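Local coordinates for protein dihydrofolate reductase (Enterococcus faecalis, PDB 4M7U) that probably catalyses the NADPH-dependent reduction of 7,8-dihydrofolate to 5,6,7,8-tetrahydrofolate, a key step of folate metabolism, and binds NADP(H), at residues K146-P151 with Y164-R169; Y122-H127 with Y160-E165; E41-N46 with P64-I69. All coordinates share one frame; numbering follows the deposited sequence.

Interaction 1. Residues K146-P151 with Y164-R169; sequences KVATVP and YETYHR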
# COMPACT_ATOMS: atom_id res chain seq x y z
N LYS A 146 2.60 -5.34 -16.75
CA LYS A 146 3.71 -4.52 -16.28
C LYS A 146 4.07 -3.49 -17.34
O LYS A 146 4.42 -3.85 -18.47
CB LYS A 146 4.92 -5.38 -15.94
CG LYS A 146 6.06 -4.59 -15.26
CD LYS A 146 7.05 -5.51 -14.53
CE LYS A 146 7.81 -6.41 -15.50
NZ LYS A 146 8.78 -7.30 -14.79
N VAL A 147 3.99 -2.21 -17.00
CA VAL A 147 4.24 -1.16 -17.98
C VAL A 147 5.60 -0.48 -17.76
O VAL A 147 6.10 0.21 -18.64
CB VAL A 147 3.10 -0.12 -18.04
CG1 VAL A 147 1.79 -0.84 -18.30
CG2 VAL A 147 3.00 0.67 -16.74
N ALA A 148 6.19 -0.70 -16.60
CA ALA A 148 7.49 -0.13 -16.30
C ALA A 148 8.26 -0.98 -15.29
O ALA A 148 7.66 -1.68 -14.45
CB ALA A 148 7.35 1.31 -15.81
N THR A 149 9.58 -0.92 -15.39
CA THR A 149 10.45 -1.58 -14.43
C THR A 149 11.79 -0.87 -14.42
O THR A 149 12.31 -0.50 -15.48
CB THR A 149 10.60 -3.11 -14.71
OG1 THR A 149 11.29 -3.74 -13.61
CG2 THR A 149 11.35 -3.38 -16.03
N VAL A 150 12.32 -0.64 -13.22
CA VAL A 150 13.66 -0.06 -13.06
C VAL A 150 14.40 -0.73 -11.89
O VAL A 150 13.85 -0.87 -10.79
CB VAL A 150 13.60 1.49 -12.89
CG1 VAL A 150 12.79 1.86 -11.69
CG2 VAL A 150 15.00 2.07 -12.75
N PRO A 151 15.64 -1.17 -12.14
CA PRO A 151 16.39 -1.81 -11.06
C PRO A 151 16.79 -0.79 -10.02
O PRO A 151 17.03 0.36 -10.38
CB PRO A 151 17.64 -2.35 -11.78
CG PRO A 151 17.79 -1.47 -12.98
CD PRO A 151 16.39 -1.11 -13.40
N TYR A 164 11.84 -1.84 -9.03
CA TYR A 164 10.64 -1.04 -8.86
C TYR A 164 9.74 -1.24 -10.08
O TYR A 164 10.08 -0.81 -11.20
CB TYR A 164 11.01 0.44 -8.72
CG TYR A 164 11.81 0.77 -7.48
CD1 TYR A 164 13.20 0.80 -7.52
CD2 TYR A 164 11.17 1.06 -6.27
CE1 TYR A 164 13.94 1.11 -6.37
CE2 TYR A 164 11.91 1.37 -5.12
CZ TYR A 164 13.29 1.39 -5.18
OH TYR A 164 14.02 1.70 -4.04
N GLU A 165 8.58 -1.86 -9.87
CA GLU A 165 7.70 -2.20 -10.97
C GLU A 165 6.39 -1.40 -10.95
O GLU A 165 5.86 -1.08 -9.89
CB GLU A 165 7.37 -3.69 -10.95
CG GLU A 165 8.59 -4.60 -10.90
CD GLU A 165 8.20 -6.07 -10.81
OE1 GLU A 165 7.06 -6.36 -10.37
OE2 GLU A 165 9.03 -6.93 -11.18
N THR A 166 5.86 -1.10 -12.14
CA THR A 166 4.55 -0.47 -12.27
C THR A 166 3.62 -1.34 -13.11
O THR A 166 4.00 -1.78 -14.20
CB THR A 166 4.69 0.91 -12.93
OG1 THR A 166 5.66 1.69 -12.22
CG2 THR A 166 3.34 1.66 -12.94
N TYR A 167 2.41 -1.59 -12.62
CA TYR A 167 1.39 -2.32 -13.38
C TYR A 167 0.17 -1.42 -13.67
O TYR A 167 -0.21 -0.59 -12.84
CB TYR A 167 0.95 -3.58 -12.63
CG TYR A 167 2.06 -4.59 -12.41
CD1 TYR A 167 3.01 -4.39 -11.42
CD2 TYR A 167 2.15 -5.74 -13.19
CE1 TYR A 167 4.02 -5.31 -11.21
CE2 TYR A 167 3.17 -6.67 -12.98
CZ TYR A 167 4.09 -6.44 -12.00
OH TYR A 167 5.11 -7.34 -11.78
N HIS A 168 -0.41 -1.56 -14.87
CA HIS A 168 -1.62 -0.83 -15.25
C HIS A 168 -2.64 -1.88 -15.68
O HIS A 168 -2.27 -3.03 -15.96
CB HIS A 168 -1.37 0.13 -16.42
CG HIS A 168 -0.61 1.38 -16.08
ND1 HIS A 168 -0.21 2.28 -17.03
CD2 HIS A 168 -0.18 1.87 -14.88
CE1 HIS A 168 0.43 3.28 -16.45
NE2 HIS A 168 0.47 3.06 -15.15
N ARG A 169 -3.91 -1.50 -15.75
CA ARG A 169 -4.94 -2.45 -16.17
C ARG A 169 -4.93 -2.69 -17.68
O ARG A 169 -4.65 -1.78 -18.45
CB ARG A 169 -6.33 -1.99 -15.71
CG ARG A 169 -6.57 -2.31 -14.23
CD ARG A 169 -7.97 -1.97 -13.75
NE ARG A 169 -8.12 -2.47 -12.38
CZ ARG A 169 -8.64 -3.65 -12.07
NH1 ARG A 169 -9.09 -4.45 -13.03
NH2 ARG A 169 -8.72 -4.01 -10.80
O HOH W 1 10.87 -6.13 -13.02
O HOH W 2 7.52 -9.08 -12.79
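Val-147 and Ala-148 both turn their N-H groups to the carbonyl oxygen of Thr-166, the signature of a classic beta bulge in this antiparallel hairpin of strands 144-151 and 162-169. The bond from Val-147 N to Thr-166 O is 2.8 Å, while that from Ala-148 N is weak. Regular pairing follows: Thr-166 N donates to Ala-148 O, and Val-150 and Tyr-164 exchange two backbone bonds.

Apolar contacts gather on the face of Ala-148, Thr-166, Val-150 and Tyr-164, with Val-147 and His-168 at its end. CG2 of Val-147 sits over the centre of the imidazole in a CH-pi contact, 3.6 Å from the ring centroid of His-168. Further along, Val-150 CG1 meets CB of Tyr-164 at 3.7 Å.

The other face is polar. Lys-146 has CG anti to its backbone N (chi1 -172°), which lays CG over the rim of one face of the Tyr-167 ring. Its NZ forms a long salt bridge with Glu-165 OE2, at 3.6 Å. Two waters fill in: one joins Lys-146 NZ, Thr-149 OG1 and Glu-165 OE2, the other NZ, OE2 and Tyr-167 OH. That hydroxyl also bonds Glu-165 OE1 at 2.6 Å, from above the carboxylate plane.

The long lysine-glutamate pair is thus supplemented by two bridging waters, and the lysine, Arg-123 on the next strand and the Tyr-167 hydroxyl would together favour a charged carboxylate.

Interaction 2. Residues Y122-H127 with Y160-E165; sequences YRTMIH and YAHDYE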
# COMPACT_ATOMS: atom_id res chain seq x y z
N TYR A 122 2.08 -0.27 -7.71
CA TYR A 122 3.51 0.01 -7.57
C TYR A 122 4.12 -1.04 -6.66
O TYR A 122 3.87 -1.05 -5.45
CB TYR A 122 3.71 1.38 -6.94
CG TYR A 122 3.21 2.52 -7.80
CD1 TYR A 122 2.17 3.33 -7.36
CD2 TYR A 122 3.79 2.80 -9.03
CE1 TYR A 122 1.71 4.39 -8.13
CE2 TYR A 122 3.33 3.86 -9.82
CZ TYR A 122 2.30 4.65 -9.35
OH TYR A 122 1.84 5.70 -10.12
N ARG A 123 4.93 -1.93 -7.23
CA ARG A 123 5.54 -3.01 -6.45
C ARG A 123 7.05 -2.93 -6.45
O ARG A 123 7.69 -2.83 -7.51
CB ARG A 123 5.11 -4.38 -6.99
CG ARG A 123 5.73 -5.55 -6.21
CD ARG A 123 5.18 -6.89 -6.69
NE ARG A 123 5.83 -7.35 -7.91
CZ ARG A 123 5.81 -8.61 -8.33
NH1 ARG A 123 5.17 -9.54 -7.63
NH2 ARG A 123 6.45 -8.94 -9.45
N THR A 124 7.64 -3.00 -5.25
CA THR A 124 9.09 -3.13 -5.13
C THR A 124 9.41 -4.60 -4.90
O THR A 124 9.11 -5.15 -3.84
CB THR A 124 9.65 -2.32 -3.96
OG1 THR A 124 9.37 -0.93 -4.17
CG2 THR A 124 11.17 -2.54 -3.83
N MET A 125 9.98 -5.25 -5.91
CA MET A 125 10.31 -6.67 -5.81
C MET A 125 11.74 -6.81 -5.28
O MET A 125 12.70 -6.39 -5.92
CB MET A 125 10.15 -7.35 -7.18
CG MET A 125 10.48 -8.85 -7.20
SD MET A 125 9.68 -9.80 -5.88
CE MET A 125 8.17 -10.26 -6.68
N ILE A 126 11.87 -7.38 -4.08
CA ILE A 126 13.18 -7.53 -3.46
C ILE A 126 13.69 -8.96 -3.65
O ILE A 126 13.07 -9.93 -3.19
CB ILE A 126 13.12 -7.19 -1.96
CG1 ILE A 126 12.51 -5.79 -1.76
CG2 ILE A 126 14.49 -7.26 -1.34
CD1 ILE A 126 12.31 -5.40 -0.28
N HIS A 127 14.83 -9.09 -4.32
CA HIS A 127 15.36 -10.39 -4.71
C HIS A 127 16.21 -11.00 -3.60
O HIS A 127 17.44 -11.03 -3.66
CB HIS A 127 16.12 -10.29 -6.03
CG HIS A 127 15.34 -9.62 -7.11
ND1 HIS A 127 14.24 -10.20 -7.71
CD2 HIS A 127 15.50 -8.40 -7.70
CE1 HIS A 127 13.76 -9.37 -8.63
NE2 HIS A 127 14.49 -8.28 -8.64
N TYR A 160 20.17 -5.25 -0.89
CA TYR A 160 19.55 -6.31 -1.68
C TYR A 160 19.25 -5.82 -3.07
O TYR A 160 18.87 -4.66 -3.24
CB TYR A 160 18.25 -6.79 -1.00
CG TYR A 160 18.38 -6.97 0.50
CD1 TYR A 160 19.11 -8.02 1.03
CD2 TYR A 160 17.80 -6.07 1.38
CE1 TYR A 160 19.26 -8.19 2.39
CE2 TYR A 160 17.94 -6.22 2.75
CZ TYR A 160 18.67 -7.29 3.25
OH TYR A 160 18.81 -7.46 4.62
N ALA A 161 19.43 -6.69 -4.07
CA ALA A 161 19.00 -6.40 -5.43
C ALA A 161 17.49 -6.24 -5.39
O ALA A 161 16.80 -6.99 -4.69
CB ALA A 161 19.37 -7.53 -6.38
N HIS A 162 16.96 -5.28 -6.14
CA HIS A 162 15.53 -5.05 -6.13
C HIS A 162 15.07 -4.37 -7.41
O HIS A 162 15.88 -3.75 -8.10
CB HIS A 162 15.12 -4.26 -4.87
CG HIS A 162 15.84 -2.94 -4.73
ND1 HIS A 162 17.15 -2.85 -4.30
CD2 HIS A 162 15.42 -1.67 -4.94
CE1 HIS A 162 17.50 -1.58 -4.27
NE2 HIS A 162 16.48 -0.84 -4.64
N ASP A 163 13.79 -4.52 -7.73
CA ASP A 163 13.19 -3.83 -8.87
C ASP A 163 11.99 -3.03 -8.43
O ASP A 163 11.23 -3.45 -7.55
CB ASP A 163 12.80 -4.82 -9.99
CG ASP A 163 14.01 -5.44 -10.67
OD1 ASP A 163 14.68 -4.74 -11.45
OD2 ASP A 163 14.30 -6.62 -10.39
N TYR A 164 11.84 -1.84 -9.03
CA TYR A 164 10.64 -1.04 -8.86
C TYR A 164 9.74 -1.24 -10.08
O TYR A 164 10.08 -0.81 -11.20
CB TYR A 164 11.01 0.44 -8.72
CG TYR A 164 11.81 0.77 -7.48
CD1 TYR A 164 13.20 0.80 -7.52
CD2 TYR A 164 11.17 1.06 -6.27
CE1 TYR A 164 13.94 1.11 -6.37
CE2 TYR A 164 11.91 1.37 -5.12
CZ TYR A 164 13.29 1.39 -5.18
OH TYR A 164 14.02 1.70 -4.04
N GLU A 165 8.58 -1.86 -9.87
CA GLU A 165 7.70 -2.20 -10.97
C GLU A 165 6.39 -1.40 -10.95
O GLU A 165 5.86 -1.08 -9.89
CB GLU A 165 7.37 -3.69 -10.95
CG GLU A 165 8.59 -4.60 -10.90
CD GLU A 165 8.20 -6.07 -10.81
OE1 GLU A 165 7.06 -6.36 -10.37
OE2 GLU A 165 9.03 -6.93 -11.18
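His-127 NE2 and Asp-163 OD2 lie only 2.4 Å apart, a very short separation for the histidine-carboxylate hydrogen bond that joins them, and its exact length is doubtful at this resolution. The oxygen arrives at the edge of the imidazole, near its plane, with ring and carboxylate planes 72° apart. His-127 CG stands anti to its carbonyl carbon (chi1 -52°), and the end of the side chain comes nearer to segment 160-165, where NE2 meets Asp-163.

A salt bridge lies on the same face as Asp-163. Arg-123 turns the side of its guanidinium to Glu-165, and both NE (2.9 Å) and NH2 (2.8 Å) donate to the single oxygen OE1 of Glu-165. The two groups are not coplanar: NH2 comes in on the syn side of OE1, close to the carboxylate plane, whereas NE approaches from above it. OE1 also accepts from Tyr-167 OH, so three donors converge on one buried carboxylate oxygen, an environment that would favour its negative charge.

The backbones are paired antiparallel. Arg-123 and Glu-165 form one hydrogen-bonded pair, Met-125 and Asp-163 the next, and His-127 N donates to Ala-161 O where the pairing runs out. On the opposite face, Thr-124 OG1 lies 3.4 Å from CD2 of Tyr-164 while bonding Asp-35 of helix 33-43, and Ile-126 CG2 touches Tyr-160 CB.

Strand 120-126 is flanked in the DHFR sheet by 162-169 and by 9-17, whose Trp-14 and Gln-16 bond the backbone of Thr-124; helix 33-43 packs over the Thr-124 and Tyr-164 face.

Interaction 3. Residues E41-N46 with P64-I69; sequences EKTIHN and PNRTTI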
# COMPACT_ATOMS: atom_id res chain seq x y z
N GLU A 41 7.58 9.50 -1.45
CA GLU A 41 7.34 10.33 -2.62
C GLU A 41 5.95 10.09 -3.20
O GLU A 41 5.27 11.02 -3.62
CB GLU A 41 8.40 10.04 -3.69
CG GLU A 41 8.08 10.62 -5.06
CD GLU A 41 8.74 11.97 -5.30
OE1 GLU A 41 9.96 12.09 -5.02
OE2 GLU A 41 8.04 12.90 -5.76
N LYS A 42 5.52 8.83 -3.18
CA LYS A 42 4.24 8.44 -3.77
C LYS A 42 3.04 8.76 -2.86
O LYS A 42 1.92 8.90 -3.34
CB LYS A 42 4.25 6.95 -4.11
CG LYS A 42 5.06 6.57 -5.35
CD LYS A 42 4.29 6.92 -6.63
CE LYS A 42 4.95 6.28 -7.87
NZ LYS A 42 5.61 7.26 -8.80
N THR A 43 3.28 8.86 -1.56
CA THR A 43 2.18 9.09 -0.63
C THR A 43 2.09 10.54 -0.11
O THR A 43 1.02 10.96 0.34
CB THR A 43 2.21 8.11 0.56
OG1 THR A 43 3.45 8.24 1.26
CG2 THR A 43 2.05 6.66 0.07
N ILE A 44 3.20 11.28 -0.17
CA ILE A 44 3.25 12.66 0.33
C ILE A 44 2.12 13.50 -0.26
O ILE A 44 1.84 13.41 -1.45
CB ILE A 44 4.64 13.33 0.06
CG1 ILE A 44 4.77 14.64 0.83
CG2 ILE A 44 4.87 13.58 -1.41
CD1 ILE A 44 5.03 14.43 2.30
N HIS A 45 1.44 14.25 0.60
CA HIS A 45 0.29 15.07 0.20
C HIS A 45 -0.85 14.28 -0.43
O HIS A 45 -1.77 14.87 -1.02
CB HIS A 45 0.73 16.22 -0.72
CG HIS A 45 1.85 17.05 -0.15
ND1 HIS A 45 2.97 17.37 -0.87
CD2 HIS A 45 2.02 17.58 1.08
CE1 HIS A 45 3.79 18.08 -0.11
NE2 HIS A 45 3.24 18.22 1.08
N ASN A 46 -0.82 12.95 -0.31
CA ASN A 46 -1.96 12.12 -0.72
C ASN A 46 -2.67 11.48 0.48
O ASN A 46 -2.49 11.91 1.62
CB ASN A 46 -1.52 11.05 -1.72
CG ASN A 46 -1.22 11.62 -3.09
OD1 ASN A 46 -2.03 12.36 -3.67
ND2 ASN A 46 -0.04 11.30 -3.62
N PRO A 64 3.68 12.35 8.63
CA PRO A 64 3.31 13.76 8.46
C PRO A 64 2.98 14.12 7.00
O PRO A 64 3.36 13.39 6.09
CB PRO A 64 4.57 14.51 8.91
CG PRO A 64 5.68 13.49 8.87
CD PRO A 64 5.03 12.18 9.18
N ASN A 65 2.28 15.24 6.81
CA ASN A 65 1.97 15.75 5.47
C ASN A 65 1.26 14.78 4.51
O ASN A 65 1.37 14.93 3.29
CB ASN A 65 3.24 16.32 4.83
CG ASN A 65 3.93 17.34 5.72
OD1 ASN A 65 3.45 18.46 5.87
ND2 ASN A 65 5.05 16.95 6.33
N ARG A 66 0.55 13.80 5.06
CA ARG A 66 -0.39 12.95 4.32
C ARG A 66 -1.62 12.77 5.19
O ARG A 66 -1.55 12.93 6.41
CB ARG A 66 0.17 11.53 4.13
CG ARG A 66 1.49 11.47 3.48
CD ARG A 66 2.35 10.40 4.11
NE ARG A 66 3.61 10.34 3.39
CZ ARG A 66 4.65 11.14 3.64
NH1 ARG A 66 4.58 12.04 4.61
NH2 ARG A 66 5.76 11.02 2.92
N THR A 67 -2.74 12.41 4.59
CA THR A 67 -3.88 11.93 5.36
C THR A 67 -3.79 10.40 5.39
O THR A 67 -3.69 9.77 4.33
CB THR A 67 -5.22 12.35 4.72
OG1 THR A 67 -5.34 13.78 4.74
CG2 THR A 67 -6.40 11.74 5.50
N THR A 68 -3.81 9.81 6.58
CA THR A 68 -3.89 8.36 6.71
C THR A 68 -5.31 7.93 7.11
O THR A 68 -5.91 8.52 8.02
CB THR A 68 -2.90 7.83 7.74
OG1 THR A 68 -1.57 8.19 7.36
CG2 THR A 68 -3.00 6.30 7.87
N ILE A 69 -5.84 6.91 6.43
CA ILE A 69 -7.09 6.27 6.88
C ILE A 69 -6.81 4.87 7.45
O ILE A 69 -6.16 4.05 6.79
CB ILE A 69 -8.12 6.15 5.72
CG1 ILE A 69 -8.52 7.53 5.18
CG2 ILE A 69 -9.35 5.40 6.19
CD1 ILE A 69 -9.21 7.47 3.81
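Arg-66 reaches from the loop before strand 67-71 to the C-terminal end of helix 33-43, where its NE donates to Thr-43 OG1 at 3.0 Å. The helix runs into a type II beta turn, Thr-43 to Asn-46, closed by Asn-46 N on Thr-43 O, and from there the chain enters the central DHFR sheet. The NE bond is nearly straight (167°), with OG1 in the guanidinium plane.

Ile-44 takes the flat side of the same group: its CD1 lies over one face, 3.4 Å from Arg-66 NH1. The methyl also meets Asn-65 CB at 3.6 Å. Two backbone bonds complete the contact, His-45 N to Asn-65 O and Thr-67 N to Asn-46 O; the second leads directly into the pairing of strand 67-71 with strand 47-51.

Several bonds position these groups. Thr-43 OG1 occupies the place between its backbone N and carbonyl carbon (chi1 59°) and is also hydrogen-bonded to Phe-39 O, one turn back in the helix, which settles the orientation of the hydroxyl that receives Arg-66. The guanidinium has a weak further bond from NH2 to Lys-40 O. Asn-46 is held at both ends of its amide, OD1 by Val-101 N of the adjoining strand and ND2 by Lys-42 O. Within the turn, Ile-44 CG1 lies over the centre of the His-45 imidazole, 3.6 Å above the ring plane.

From the N terminus, interaction 3 comes first: residues 64-69 return to 41-46, closing a loop that holds strand 47-51 and helix 52-57, and joining the end of helix 33-43 to the start of strand 67-71. It is complete before the other two open. Interaction 2 then spans the stretch from 122-127 to 160-165, and interaction 1, the hairpin of 146-151 with 164-169, crosses it: it starts inside that span and ends just beyond, sharing Tyr-164 and Glu-165. Together they set 162-169 between 120-126 and edge strand 144-151. Interaction 3 reaches the same sheet through strand 67-71, and Lys-42 packs on Tyr-122 of interaction 2.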